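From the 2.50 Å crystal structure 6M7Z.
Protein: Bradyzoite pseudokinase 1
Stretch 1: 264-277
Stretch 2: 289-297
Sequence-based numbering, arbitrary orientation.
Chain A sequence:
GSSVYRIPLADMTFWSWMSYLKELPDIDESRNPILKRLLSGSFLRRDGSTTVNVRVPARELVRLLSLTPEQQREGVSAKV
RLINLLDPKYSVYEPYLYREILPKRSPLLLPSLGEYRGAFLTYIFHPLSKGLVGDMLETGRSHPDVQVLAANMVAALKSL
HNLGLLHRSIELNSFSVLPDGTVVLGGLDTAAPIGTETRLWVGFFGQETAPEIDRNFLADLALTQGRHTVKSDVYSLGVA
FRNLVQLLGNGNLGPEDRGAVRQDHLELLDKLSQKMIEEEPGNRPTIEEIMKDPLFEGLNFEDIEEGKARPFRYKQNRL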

# COMPACT_ATOMS: atom_id res chain seq x y z
N ASP A 264 0.22 12.70 24.96
CA ASP A 264 1.06 11.67 25.60
C ASP A 264 1.40 10.56 24.59
O ASP A 264 2.51 9.99 24.63
CB ASP A 264 0.42 11.16 26.90
CG ASP A 264 -0.86 10.35 26.75
OD1 ASP A 264 -1.71 10.73 25.90
OD2 ASP A 264 -1.02 9.36 27.49
N HIS A 265 0.47 10.25 23.68
CA HIS A 265 0.73 9.30 22.58
C HIS A 265 1.85 9.82 21.67
O HIS A 265 2.72 9.06 21.28
CB HIS A 265 -0.55 9.02 21.76
CG HIS A 265 -1.54 8.12 22.43
ND1 HIS A 265 -2.82 7.94 21.92
CD2 HIS A 265 -1.48 7.40 23.57
CE1 HIS A 265 -3.49 7.11 22.70
NE2 HIS A 265 -2.69 6.76 23.72
N LEU A 266 1.81 11.12 21.34
CA LEU A 266 2.79 11.75 20.44
C LEU A 266 4.20 11.68 21.04
O LEU A 266 5.16 11.39 20.32
CB LEU A 266 2.41 13.21 20.17
CG LEU A 266 1.29 13.43 19.16
CD1 LEU A 266 0.85 14.89 19.12
CD2 LEU A 266 1.70 12.96 17.78
N GLU A 267 4.31 11.95 22.35
CA GLU A 267 5.61 11.96 23.02
C GLU A 267 6.19 10.54 23.01
O GLU A 267 7.38 10.34 22.73
CB GLU A 267 5.50 12.55 24.43
CG GLU A 267 5.16 14.04 24.44
CD GLU A 267 4.78 14.64 25.78
OE1 GLU A 267 5.38 14.26 26.80
OE2 GLU A 267 3.87 15.51 25.82
N LEU A 268 5.33 9.54 23.26
CA LEU A 268 5.74 8.14 23.27
C LEU A 268 6.15 7.69 21.85
O LEU A 268 7.16 6.99 21.70
CB LEU A 268 4.60 7.27 23.82
CG LEU A 268 4.35 7.38 25.32
CD1 LEU A 268 3.14 6.55 25.73
CD2 LEU A 268 5.59 6.97 26.13
N LEU A 269 5.40 8.10 20.82
CA LEU A 269 5.73 7.74 19.45
C LEU A 269 7.06 8.38 19.04
O LEU A 269 7.88 7.74 18.36
CB LEU A 269 4.60 8.17 18.51
CG LEU A 269 4.77 7.75 17.05
CD1 LEU A 269 5.07 6.26 16.92
CD2 LEU A 269 3.55 8.10 16.22
N ASP A 270 7.31 9.62 19.48
CA ASP A 270 8.57 10.31 19.18
C ASP A 270 9.76 9.52 19.75
O ASP A 270 10.78 9.39 19.08
CB ASP A 270 8.57 11.75 19.71
CG ASP A 270 9.22 12.75 18.76
OD1 ASP A 270 9.36 12.44 17.55
OD2 ASP A 270 9.52 13.86 19.22
N LYS A 271 9.61 9.00 20.98
CA LYS A 271 10.66 8.21 21.65
C LYS A 271 10.88 6.89 20.90
O LYS A 271 12.03 6.48 20.72
CB LYS A 271 10.30 7.92 23.11
CG LYS A 271 10.64 9.07 24.06
CD LYS A 271 10.02 9.05 25.44
CE LYS A 271 9.93 10.45 26.01
NZ LYS A 271 9.45 10.46 27.41
N LEU A 272 9.79 6.24 20.49
CA LEU A 272 9.84 4.97 19.74
C LEU A 272 10.54 5.21 18.39
O LEU A 272 11.41 4.43 17.97
CB LEU A 272 8.43 4.39 19.58
CG LEU A 272 8.30 3.22 18.60
CD1 LEU A 272 9.18 2.05 19.03
CD2 LEU A 272 6.84 2.77 18.43
N SER A 273 10.18 6.31 17.71
CA SER A 273 10.73 6.59 16.39
C SER A 273 12.24 6.85 16.49
O SER A 273 12.98 6.45 15.60
CB SER A 273 10.00 7.70 15.69
OG SER A 273 10.37 8.96 16.20
N GLN A 274 12.69 7.47 17.60
CA GLN A 274 14.12 7.77 17.81
C GLN A 274 14.93 6.46 17.91
O GLN A 274 16.07 6.38 17.44
CB GLN A 274 14.32 8.67 19.03
CG GLN A 274 15.67 9.39 19.07
CD GLN A 274 15.91 10.38 17.94
OE1 GLN A 274 15.16 11.34 17.74
NE2 GLN A 274 16.99 10.17 17.21
N LYS A 275 14.33 5.41 18.49
CA LYS A 275 14.98 4.09 18.56
C LYS A 275 15.09 3.48 17.16
O LYS A 275 16.11 2.87 16.81
CB LYS A 275 14.21 3.14 19.48
CG LYS A 275 14.24 3.51 20.95
CD LYS A 275 13.26 2.69 21.79
CE LYS A 275 12.82 3.38 23.07
NZ LYS A 275 11.35 3.31 23.31
N MET A 276 14.02 3.66 16.36
CA MET A 276 13.88 3.02 15.06
C MET A 276 14.83 3.65 14.03
O MET A 276 15.23 2.97 13.09
CB MET A 276 12.43 3.10 14.57
CG MET A 276 11.51 2.24 15.40
SD MET A 276 9.74 2.51 15.13
CE MET A 276 9.52 1.68 13.56
N ILE A 277 15.23 4.92 14.23
CA ILE A 277 16.10 5.62 13.27
C ILE A 277 17.56 5.70 13.74
O ILE A 277 18.33 6.51 13.22
CB ILE A 277 15.55 7.03 12.94
CG1 ILE A 277 15.66 7.98 14.14
CG2 ILE A 277 14.13 6.93 12.37
CD1 ILE A 277 15.07 9.35 13.93
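Stretch 2, residues 289-297: EIMKDPLFE

Stretch 2 is fastened to the helix of stretch 1 by one salt bridge and, beside it, a compact apolar contact. Lys275 NZ donates a hydrogen bond to Asp293 OD2 at 3.0 Å, and the opposite charges make this pair a salt bridge. The lysine reaches it with chi1 m, chi2 t and chi3 t, its chi4 lying between wells at 134°. The other carboxylate oxygen of Asp293 is turned to its own chain: Leu295 N donates to Asp293 OD1 at 3.1 Å with a nearly straight angle of 170°, so a single side chain both grips the helix and holds the turn that follows it.

The backbone of stretch 2 changes form around this aspartate. A helix that begins earlier in the chain runs into the stretch at Glu289 and Ile290; Lys292 and Asp293 are loop, with Asp293 extended at phi/psi -68/147, and Pro294 to Phe296 form a 3-10 segment. Phe296 N to Asp293 O, 3.1 Å, closes that short turn. Stretch 1, by contrast, is helical from Asp264 to Met276, and Ile277 is the first residue to leave helical phi/psi. The two chains run in opposite senses where they meet: the CA atoms of Leu268 and Leu295 are 5.8 Å apart, and those of Leu272 and Asp293 7.4 Å, so advancing along the helix means stepping back along stretch 2.

Leu295 has the largest area covered across the contact, 101 Å² of its surface. Its CA-to-CB bond points toward the helix, and with chi1 t and chi2 p its two methyls meet successive turns. Leu295 CD1 lies 3.9 Å from the backbone atom His265 O and 4.1 Å from Leu268 CB, while Leu295 CD2 packs 3.8 Å from Leu269 CD1.

Leu272, one turn beyond Leu268 and also t, p, is the helix residue most covered by stretch 2. Its CD2 stands 4.2 Å from Leu295 CD2, 4.3 Å from Ile290 CG2 and 3.9 Å from Phe296 CE2, the last an oblique approach to the ring. Leu272 CD1 comes within 3.6 Å of Asp293 OD2, which places aliphatic carbon beside the salt bridge. Phe296 starts with its CA-to-CB bond pointing away, yet its ring end comes nearer and reaches this leucine. Toward the end of the helix, Met276 CE touches Ile290 CD1 at 3.8 Å. In all, the two stretches bury 451 Å², both sides summed.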

# COMPACT_ATOMS: atom_id res chain seq x y z
N GLU A 289 10.02 -6.44 19.28
CA GLU A 289 10.35 -5.49 20.35
C GLU A 289 9.50 -4.22 20.21
O GLU A 289 9.00 -3.71 21.20
CB GLU A 289 11.84 -5.16 20.34
CG GLU A 289 12.71 -6.34 20.73
CD GLU A 289 14.19 -6.14 20.48
OE1 GLU A 289 14.93 -7.15 20.49
OE2 GLU A 289 14.61 -4.99 20.27
N ILE A 290 9.32 -3.73 18.97
CA ILE A 290 8.50 -2.54 18.71
C ILE A 290 7.07 -2.78 19.23
O ILE A 290 6.48 -1.88 19.83
CB ILE A 290 8.49 -2.17 17.21
CG1 ILE A 290 9.83 -1.60 16.76
CG2 ILE A 290 7.33 -1.23 16.87
CD1 ILE A 290 10.06 -1.65 15.27
N MET A 291 6.53 -3.98 18.99
CA MET A 291 5.15 -4.31 19.36
C MET A 291 4.97 -4.36 20.89
O MET A 291 3.85 -4.24 21.38
CB MET A 291 4.72 -5.65 18.74
CG MET A 291 4.34 -5.53 17.27
SD MET A 291 3.59 -7.03 16.61
CE MET A 291 2.65 -6.38 15.23
N LYS A 292 6.07 -4.50 21.64
CA LYS A 292 6.02 -4.50 23.12
C LYS A 292 6.41 -3.13 23.69
O LYS A 292 6.65 -3.02 24.88
CB LYS A 292 6.92 -5.61 23.67
CG LYS A 292 6.29 -6.99 23.71
CD LYS A 292 7.35 -8.08 23.71
CE LYS A 292 6.79 -9.46 23.42
NZ LYS A 292 7.87 -10.36 22.93
N ASP A 293 6.44 -2.08 22.86
CA ASP A 293 6.77 -0.74 23.32
C ASP A 293 5.63 -0.25 24.22
O ASP A 293 4.47 -0.61 24.01
CB ASP A 293 7.06 0.21 22.15
CG ASP A 293 7.58 1.58 22.56
OD1 ASP A 293 6.75 2.47 22.82
OD2 ASP A 293 8.83 1.75 22.62
N PRO A 294 5.94 0.57 25.26
CA PRO A 294 4.93 1.21 26.10
C PRO A 294 3.72 1.83 25.37
O PRO A 294 2.62 1.82 25.91
CB PRO A 294 5.71 2.33 26.80
CG PRO A 294 7.12 1.77 26.93
CD PRO A 294 7.31 0.87 25.73
N LEU A 295 3.95 2.37 24.17
CA LEU A 295 2.91 3.07 23.41
C LEU A 295 1.72 2.14 23.14
O LEU A 295 0.59 2.61 23.09
CB LEU A 295 3.50 3.58 22.09
CG LEU A 295 2.51 4.13 21.07
CD1 LEU A 295 1.76 5.33 21.66
CD2 LEU A 295 3.22 4.52 19.79
N PHE A 296 1.97 0.83 22.99
CA PHE A 296 0.95 -0.12 22.50
C PHE A 296 0.34 -0.98 23.62
O PHE A 296 -0.44 -1.88 23.32
CB PHE A 296 1.54 -1.02 21.42
CG PHE A 296 2.16 -0.29 20.27
CD1 PHE A 296 1.47 0.72 19.61
CD2 PHE A 296 3.44 -0.60 19.84
CE1 PHE A 296 2.03 1.39 18.54
CE2 PHE A 296 4.01 0.08 18.77
CZ PHE A 296 3.30 1.06 18.12
N GLU A 297 0.67 -0.71 24.89
CA GLU A 297 0.09 -1.49 26.00
C GLU A 297 -1.42 -1.23 26.08
O GLU A 297 -1.87 -0.09 26.00
CB GLU A 297 0.80 -1.21 27.32
CG GLU A 297 2.08 -2.01 27.47
CD GLU A 297 3.00 -1.55 28.56
OE1 GLU A 297 2.53 -0.87 29.51
OE2 GLU A 297 4.20 -1.86 28.46